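Local atomic coordinates of glucose-6-phosphate isomerase (Plasmodium falciparum, PDB entry 3QKI), a protein that probably catalyses the reversible conversion of alpha-D-glucose 6-phosphate to beta-D-fructose 6-phosphate, an early step of glycolysis. Residues E39-R53 / D67-N79. Sequence-based numbering, arbitrary orientation.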
loop_
_atom_site.group_PDB
_atom_site.type_symbol
_atom_site.label_atom_id
_atom_site.label_comp_id
_atom_site.label_asym_id
_atom_site.label_seq_id
_atom_site.Cartn_x
_atom_site.Cartn_y
_atom_site.Cartn_z
ATOM N N GLU A 39 -27.863 15.995 -9.109
ATOM C CA GLU A 39 -27.458 14.602 -8.900
ATOM C C GLU A 39 -27.273 14.278 -7.415
ATOM O O GLU A 39 -27.587 13.161 -6.984
ATOM C CB GLU A 39 -26.184 14.262 -9.710
ATOM C CG GLU A 39 -26.418 14.204 -11.221
ATOM C CD GLU A 39 -27.343 13.126 -11.761
ATOM O OE1 GLU A 39 -27.563 13.105 -12.994
ATOM O OE2 GLU A 39 -27.833 12.291 -10.965
ATOM N N LYS A 40 -26.844 15.273 -6.628
ATOM C CA LYS A 40 -26.634 15.143 -5.181
ATOM C C LYS A 40 -27.938 14.857 -4.414
ATOM O O LYS A 40 -27.879 14.318 -3.305
ATOM C CB LYS A 40 -25.928 16.386 -4.622
ATOM C CG LYS A 40 -24.477 16.436 -5.046
ATOM C CD LYS A 40 -23.683 17.574 -4.449
ATOM C CE LYS A 40 -22.450 17.822 -5.293
ATOM N NZ LYS A 40 -21.481 18.716 -4.605
ATOM N N THR A 41 -29.098 15.180 -5.012
ATOM C CA THR A 41 -30.429 14.974 -4.410
ATOM C C THR A 41 -31.035 13.637 -4.847
ATOM O O THR A 41 -32.147 13.334 -4.459
ATOM C CB THR A 41 -31.384 16.143 -4.753
ATOM O OG1 THR A 41 -31.795 16.048 -6.119
ATOM C CG2 THR A 41 -30.782 17.508 -4.465
ATOM N N LYS A 42 -30.316 12.856 -5.664
ATOM C CA LYS A 42 -30.787 11.580 -6.200
ATOM C C LYS A 42 -30.068 10.392 -5.593
ATOM O O LYS A 42 -28.865 10.463 -5.306
ATOM C CB LYS A 42 -30.708 11.580 -7.729
ATOM C CG LYS A 42 -31.612 12.656 -8.366
ATOM C CD LYS A 42 -31.742 12.570 -9.888
ATOM C CE LYS A 42 -32.566 11.397 -10.397
ATOM N NZ LYS A 42 -33.959 11.382 -9.868
ATOM N N ASP A 43 -30.815 9.294 -5.369
ATOM C CA ASP A 43 -30.255 8.099 -4.750
ATOM C C ASP A 43 -29.875 7.037 -5.749
ATOM O O ASP A 43 -30.675 6.725 -6.647
ATOM C CB ASP A 43 -31.214 7.513 -3.691
ATOM C CG ASP A 43 -31.444 8.400 -2.484
ATOM O OD1 ASP A 43 -30.506 9.155 -2.103
ATOM O OD2 ASP A 43 -32.552 8.328 -1.897
ATOM N N LEU A 44 -28.669 6.432 -5.553
ATOM C CA LEU A 44 -28.200 5.333 -6.393
ATOM C C LEU A 44 -29.162 4.163 -6.359
ATOM O O LEU A 44 -29.385 3.548 -7.405
ATOM C CB LEU A 44 -26.778 4.871 -6.000
ATOM C CG LEU A 44 -25.618 5.801 -6.372
ATOM C CD1 LEU A 44 -24.287 5.234 -5.906
ATOM C CD2 LEU A 44 -25.582 6.059 -7.878
ATOM N N LYS A 45 -29.775 3.871 -5.172
ATOM C CA LYS A 45 -30.758 2.783 -5.051
ATOM C C LYS A 45 -31.912 2.914 -6.052
ATOM O O LYS A 45 -32.362 1.910 -6.599
ATOM C CB LYS A 45 -31.266 2.584 -3.605
ATOM C CG LYS A 45 -32.034 3.752 -2.996
ATOM C CD LYS A 45 -32.349 3.482 -1.524
ATOM C CE LYS A 45 -32.547 4.769 -0.772
ATOM N NZ LYS A 45 -32.579 4.534 0.684
ATOM N N ASP A 46 -32.352 4.151 -6.327
ATOM C CA ASP A 46 -33.422 4.399 -7.295
ATOM C C ASP A 46 -32.931 4.203 -8.704
ATOM O O ASP A 46 -33.575 3.479 -9.458
ATOM C CB ASP A 46 -34.084 5.759 -7.075
ATOM C CG ASP A 46 -34.828 5.813 -5.763
ATOM O OD1 ASP A 46 -35.647 4.879 -5.494
ATOM O OD2 ASP A 46 -34.587 6.749 -4.992
ATOM N N TYR A 47 -31.721 4.724 -9.023
ATOM C CA TYR A 47 -31.100 4.548 -10.339
ATOM C C TYR A 47 -30.908 3.063 -10.675
ATOM O O TYR A 47 -31.141 2.658 -11.815
ATOM C CB TYR A 47 -29.735 5.265 -10.397
ATOM C CG TYR A 47 -29.768 6.739 -10.748
ATOM C CD1 TYR A 47 -30.602 7.219 -11.752
ATOM C CD2 TYR A 47 -28.865 7.629 -10.176
ATOM C CE1 TYR A 47 -30.594 8.566 -12.118
ATOM C CE2 TYR A 47 -28.833 8.967 -10.546
ATOM C CZ TYR A 47 -29.712 9.439 -11.505
ATOM O OH TYR A 47 -29.708 10.771 -11.851
ATOM N N LEU A 48 -30.502 2.252 -9.671
ATOM C CA LEU A 48 -30.263 0.814 -9.846
ATOM C C LEU A 48 -31.514 -0.048 -10.116
ATOM O O LEU A 48 -31.377 -1.237 -10.402
ATOM C CB LEU A 48 -29.360 0.221 -8.737
ATOM C CG LEU A 48 -27.938 0.821 -8.701
ATOM C CD1 LEU A 48 -27.321 0.669 -7.341
ATOM C CD2 LEU A 48 -27.045 0.301 -9.845
ATOM N N ASN A 49 -32.707 0.557 -10.064
ATOM C CA ASN A 49 -33.973 -0.096 -10.411
ATOM C C ASN A 49 -34.322 0.143 -11.891
ATOM O O ASN A 49 -35.239 -0.482 -12.427
ATOM C CB ASN A 49 -35.099 0.366 -9.487
ATOM C CG ASN A 49 -34.943 -0.186 -8.092
ATOM O OD1 ASN A 49 -34.462 -1.312 -7.887
ATOM N ND2 ASN A 49 -35.294 0.612 -7.096
ATOM N N ASP A 50 -33.548 1.000 -12.564
ATOM C CA ASP A 50 -33.766 1.318 -13.972
ATOM C C ASP A 50 -32.886 0.406 -14.821
ATOM O O ASP A 50 -31.678 0.635 -14.933
ATOM C CB ASP A 50 -33.479 2.813 -14.212
ATOM C CG ASP A 50 -33.760 3.357 -15.619
ATOM O OD1 ASP A 50 -33.794 4.601 -15.776
ATOM O OD2 ASP A 50 -33.897 2.539 -16.568
ATOM N N LYS A 51 -33.500 -0.637 -15.423
ATOM C CA LYS A 51 -32.785 -1.597 -16.269
ATOM C C LYS A 51 -32.170 -0.922 -17.512
ATOM O O LYS A 51 -31.085 -1.320 -17.943
ATOM C CB LYS A 51 -33.678 -2.777 -16.678
ATOM C CG LYS A 51 -32.917 -3.917 -17.326
ATOM C CD LYS A 51 -33.827 -5.012 -17.877
ATOM C CE LYS A 51 -33.007 -6.138 -18.459
ATOM N NZ LYS A 51 -33.807 -7.381 -18.609
ATOM N N ASN A 52 -32.853 0.084 -18.070
ATOM C CA ASN A 52 -32.355 0.792 -19.233
ATOM C C ASN A 52 -31.057 1.524 -18.928
ATOM O O ASN A 52 -30.110 1.450 -19.712
ATOM C CB ASN A 52 -33.378 1.753 -19.810
ATOM C CG ASN A 52 -32.888 2.142 -21.153
ATOM O OD1 ASN A 52 -32.598 1.269 -21.989
ATOM N ND2 ASN A 52 -32.550 3.420 -21.305
ATOM N N ARG A 53 -31.010 2.206 -17.777
ATOM C CA ARG A 53 -29.808 2.924 -17.343
ATOM C C ARG A 53 -28.655 1.928 -17.140
ATOM O O ARG A 53 -27.544 2.174 -17.626
ATOM C CB ARG A 53 -30.095 3.738 -16.081
ATOM C CG ARG A 53 -28.917 4.578 -15.644
ATOM C CD ARG A 53 -29.173 5.221 -14.324
ATOM N NE ARG A 53 -27.957 5.821 -13.744
ATOM C CZ ARG A 53 -27.103 5.189 -12.944
ATOM N NH1 ARG A 53 -27.268 3.906 -12.670
ATOM N NH2 ARG A 53 -26.053 5.830 -12.444
ATOM N N ASP A 67 -18.774 -1.768 -15.364
ATOM C CA ASP A 67 -20.055 -1.336 -14.839
ATOM C C ASP A 67 -19.913 0.018 -14.123
ATOM O O ASP A 67 -19.383 0.099 -13.010
ATOM C CB ASP A 67 -20.647 -2.462 -13.944
ATOM C CG ASP A 67 -21.981 -2.171 -13.287
ATOM O OD1 ASP A 67 -22.473 -1.040 -13.421
ATOM O OD2 ASP A 67 -22.517 -3.076 -12.582
ATOM N N LEU A 68 -20.411 1.079 -14.773
ATOM C CA LEU A 68 -20.396 2.444 -14.242
ATOM C C LEU A 68 -21.732 2.824 -13.606
ATOM O O LEU A 68 -21.936 4.001 -13.272
ATOM C CB LEU A 68 -20.072 3.451 -15.368
ATOM C CG LEU A 68 -18.680 3.385 -16.005
ATOM C CD1 LEU A 68 -18.593 4.333 -17.166
ATOM C CD2 LEU A 68 -17.588 3.734 -15.008
ATOM N N SER A 69 -22.646 1.854 -13.429
ATOM C CA SER A 69 -23.986 2.183 -12.934
ATOM C C SER A 69 -24.064 2.694 -11.500
ATOM O O SER A 69 -25.028 3.388 -11.159
ATOM C CB SER A 69 -24.963 1.029 -13.162
ATOM O OG SER A 69 -24.575 -0.088 -12.386
ATOM N N ARG A 70 -23.069 2.374 -10.654
ATOM C CA ARG A 70 -23.076 2.865 -9.286
ATOM C C ARG A 70 -22.308 4.172 -9.186
ATOM O O ARG A 70 -21.598 4.398 -8.220
ATOM C CB ARG A 70 -22.587 1.805 -8.278
ATOM C CG ARG A 70 -23.453 0.562 -8.262
ATOM C CD ARG A 70 -22.713 -0.586 -7.625
ATOM N NE ARG A 70 -23.381 -1.844 -7.888
ATOM C CZ ARG A 70 -23.329 -2.507 -9.037
ATOM N NH1 ARG A 70 -22.622 -2.030 -10.059
ATOM N NH2 ARG A 70 -24.013 -3.631 -9.188
ATOM N N GLN A 71 -22.452 5.028 -10.196
ATOM C CA GLN A 71 -21.888 6.376 -10.230
ATOM C C GLN A 71 -23.058 7.344 -10.193
ATOM O O GLN A 71 -24.131 7.057 -10.734
ATOM C CB GLN A 71 -20.984 6.607 -11.470
ATOM C CG GLN A 71 -19.743 5.714 -11.493
ATOM C CD GLN A 71 -18.731 6.025 -10.412
ATOM O OE1 GLN A 71 -18.662 7.128 -9.863
ATOM N NE2 GLN A 71 -17.904 5.067 -10.110
ATOM N N ARG A 72 -22.861 8.480 -9.550
ATOM C CA ARG A 72 -23.911 9.473 -9.319
ATOM C C ARG A 72 -24.278 10.359 -10.517
ATOM O O ARG A 72 -24.201 11.585 -10.465
ATOM C CB ARG A 72 -23.638 10.269 -8.024
ATOM C CG ARG A 72 -23.443 9.373 -6.802
ATOM C CD ARG A 72 -23.520 10.159 -5.516
ATOM N NE ARG A 72 -24.902 10.561 -5.245
ATOM C CZ ARG A 72 -25.279 11.381 -4.269
ATOM N NH1 ARG A 72 -24.384 11.912 -3.456
ATOM N NH2 ARG A 72 -26.564 11.671 -4.100
ATOM N N TYR A 73 -24.707 9.721 -11.592
ATOM C CA TYR A 73 -25.168 10.403 -12.789
ATOM C C TYR A 73 -26.254 9.649 -13.505
ATOM O O TYR A 73 -26.258 8.416 -13.530
ATOM C CB TYR A 73 -24.018 10.782 -13.781
ATOM C CG TYR A 73 -22.931 9.749 -14.049
ATOM C CD1 TYR A 73 -21.582 10.076 -13.904
ATOM C CD2 TYR A 73 -23.241 8.508 -14.604
ATOM C CE1 TYR A 73 -20.579 9.157 -14.190
ATOM C CE2 TYR A 73 -22.249 7.573 -14.880
ATOM C CZ TYR A 73 -20.918 7.913 -14.691
ATOM O OH TYR A 73 -19.929 7.016 -14.973
ATOM N N SER A 74 -27.146 10.405 -14.136
ATOM C CA SER A 74 -28.170 9.871 -15.021
ATOM C C SER A 74 -27.464 9.692 -16.385
ATOM O O SER A 74 -26.330 10.169 -16.561
ATOM C CB SER A 74 -29.301 10.879 -15.163
ATOM O OG SER A 74 -28.857 12.036 -15.855
ATOM N N GLU A 75 -28.126 9.055 -17.365
ATOM C CA GLU A 75 -27.552 8.936 -18.707
ATOM C C GLU A 75 -27.362 10.335 -19.323
ATOM O O GLU A 75 -26.403 10.559 -20.065
ATOM C CB GLU A 75 -28.433 8.089 -19.621
ATOM C CG GLU A 75 -28.525 6.649 -19.200
ATOM C CD GLU A 75 -29.814 5.979 -19.632
ATOM O OE1 GLU A 75 -30.797 5.995 -18.851
ATOM O OE2 GLU A 75 -29.843 5.458 -20.771
ATOM N N LYS A 76 -28.251 11.277 -18.983
ATOM C CA LYS A 76 -28.196 12.673 -19.437
ATOM C C LYS A 76 -26.938 13.380 -18.924
ATOM O O LYS A 76 -26.313 14.134 -19.670
ATOM C CB LYS A 76 -29.432 13.431 -18.941
ATOM C CG LYS A 76 -30.097 14.273 -19.999
ATOM C CD LYS A 76 -31.187 13.450 -20.681
ATOM C CE LYS A 76 -32.460 14.231 -20.856
ATOM N NZ LYS A 76 -33.636 13.342 -21.055
ATOM N N THR A 77 -26.582 13.156 -17.638
ATOM C CA THR A 77 -25.370 13.765 -17.053
ATOM C C THR A 77 -24.101 13.144 -17.663
ATOM O O THR A 77 -23.129 13.858 -17.914
ATOM C CB THR A 77 -25.415 13.768 -15.530
ATOM O OG1 THR A 77 -26.584 14.469 -15.116
ATOM C CG2 THR A 77 -24.173 14.440 -14.895
ATOM N N LEU A 78 -24.128 11.835 -17.958
ATOM C CA LEU A 78 -22.971 11.205 -18.592
ATOM C C LEU A 78 -22.806 11.753 -20.012
ATOM O O LEU A 78 -21.688 11.966 -20.447
ATOM C CB LEU A 78 -23.069 9.664 -18.572
ATOM C CG LEU A 78 -21.819 8.899 -19.050
ATOM C CD1 LEU A 78 -20.574 9.300 -18.272
ATOM C CD2 LEU A 78 -22.047 7.403 -19.008
ATOM N N ASN A 79 -23.924 12.033 -20.715
ATOM C CA ASN A 79 -23.874 12.634 -22.060
ATOM C C ASN A 79 -23.252 14.011 -21.997
ATOM O O ASN A 79 -22.479 14.359 -22.891
ATOM C CB ASN A 79 -25.261 12.676 -22.711
ATOM C CG ASN A 79 -25.782 11.310 -23.116
ATOM O OD1 ASN A 79 -25.054 10.307 -23.136
ATOM N ND2 ASN A 79 -27.072 11.227 -23.412
HETATM O O HOH W 1 -26.067 13.063 -1.339
HETATM O O HOH W 2 -26.941 9.279 -6.636
HETATM O O HOH W 3 -33.363 4.901 -18.366
#
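Glu39 reaches the N-terminus of helix 75-87 with its carboxylate. OE1 takes the hydroxyl of Thr77 on its anti lone pair (OG1 to OE1 2.7 Å). Ser74 N reaches the same OE1 from above the carboxylate plane. Ser74 is the N-cap, and its OG accepts from Thr77 N. Glu39 OE2 receives Tyr47 OH on its syn lone pair. Arg72, its chain bent at chi3 (72°), gives NH2 to Lys42 O in the guanidinium plane (2.9 Å). One water bridges Arg72 NH1 to Lys40 O, another Arg72 NE to Lys42 O. Here the short helices and turns between helix 27-39 and helix 51-57 pack on the connection from strand 64-70, part of the mixed six-stranded sheet, to helix 75-87. Leu44 lays CD2 against Gln71 O. One face of the Tyr47 ring carries Tyr73 O and Arg53 NE, both offset toward the rim. Leu48 sets CD2 beside Ser69 OG, which is hydrogen-bonded to Asp67 OD1 and to Ser586 OG of the second subunit. Asp50, the N-cap of helix 51-57, accepts Arg53 N on OD2. With CG anti to the backbone N (chi1 -176°) and an extended chain, Arg53 grips Tyr73 O side-on with NE and NH2, and Ser69 O end-on with NH1 (2.8 Å) and NH2.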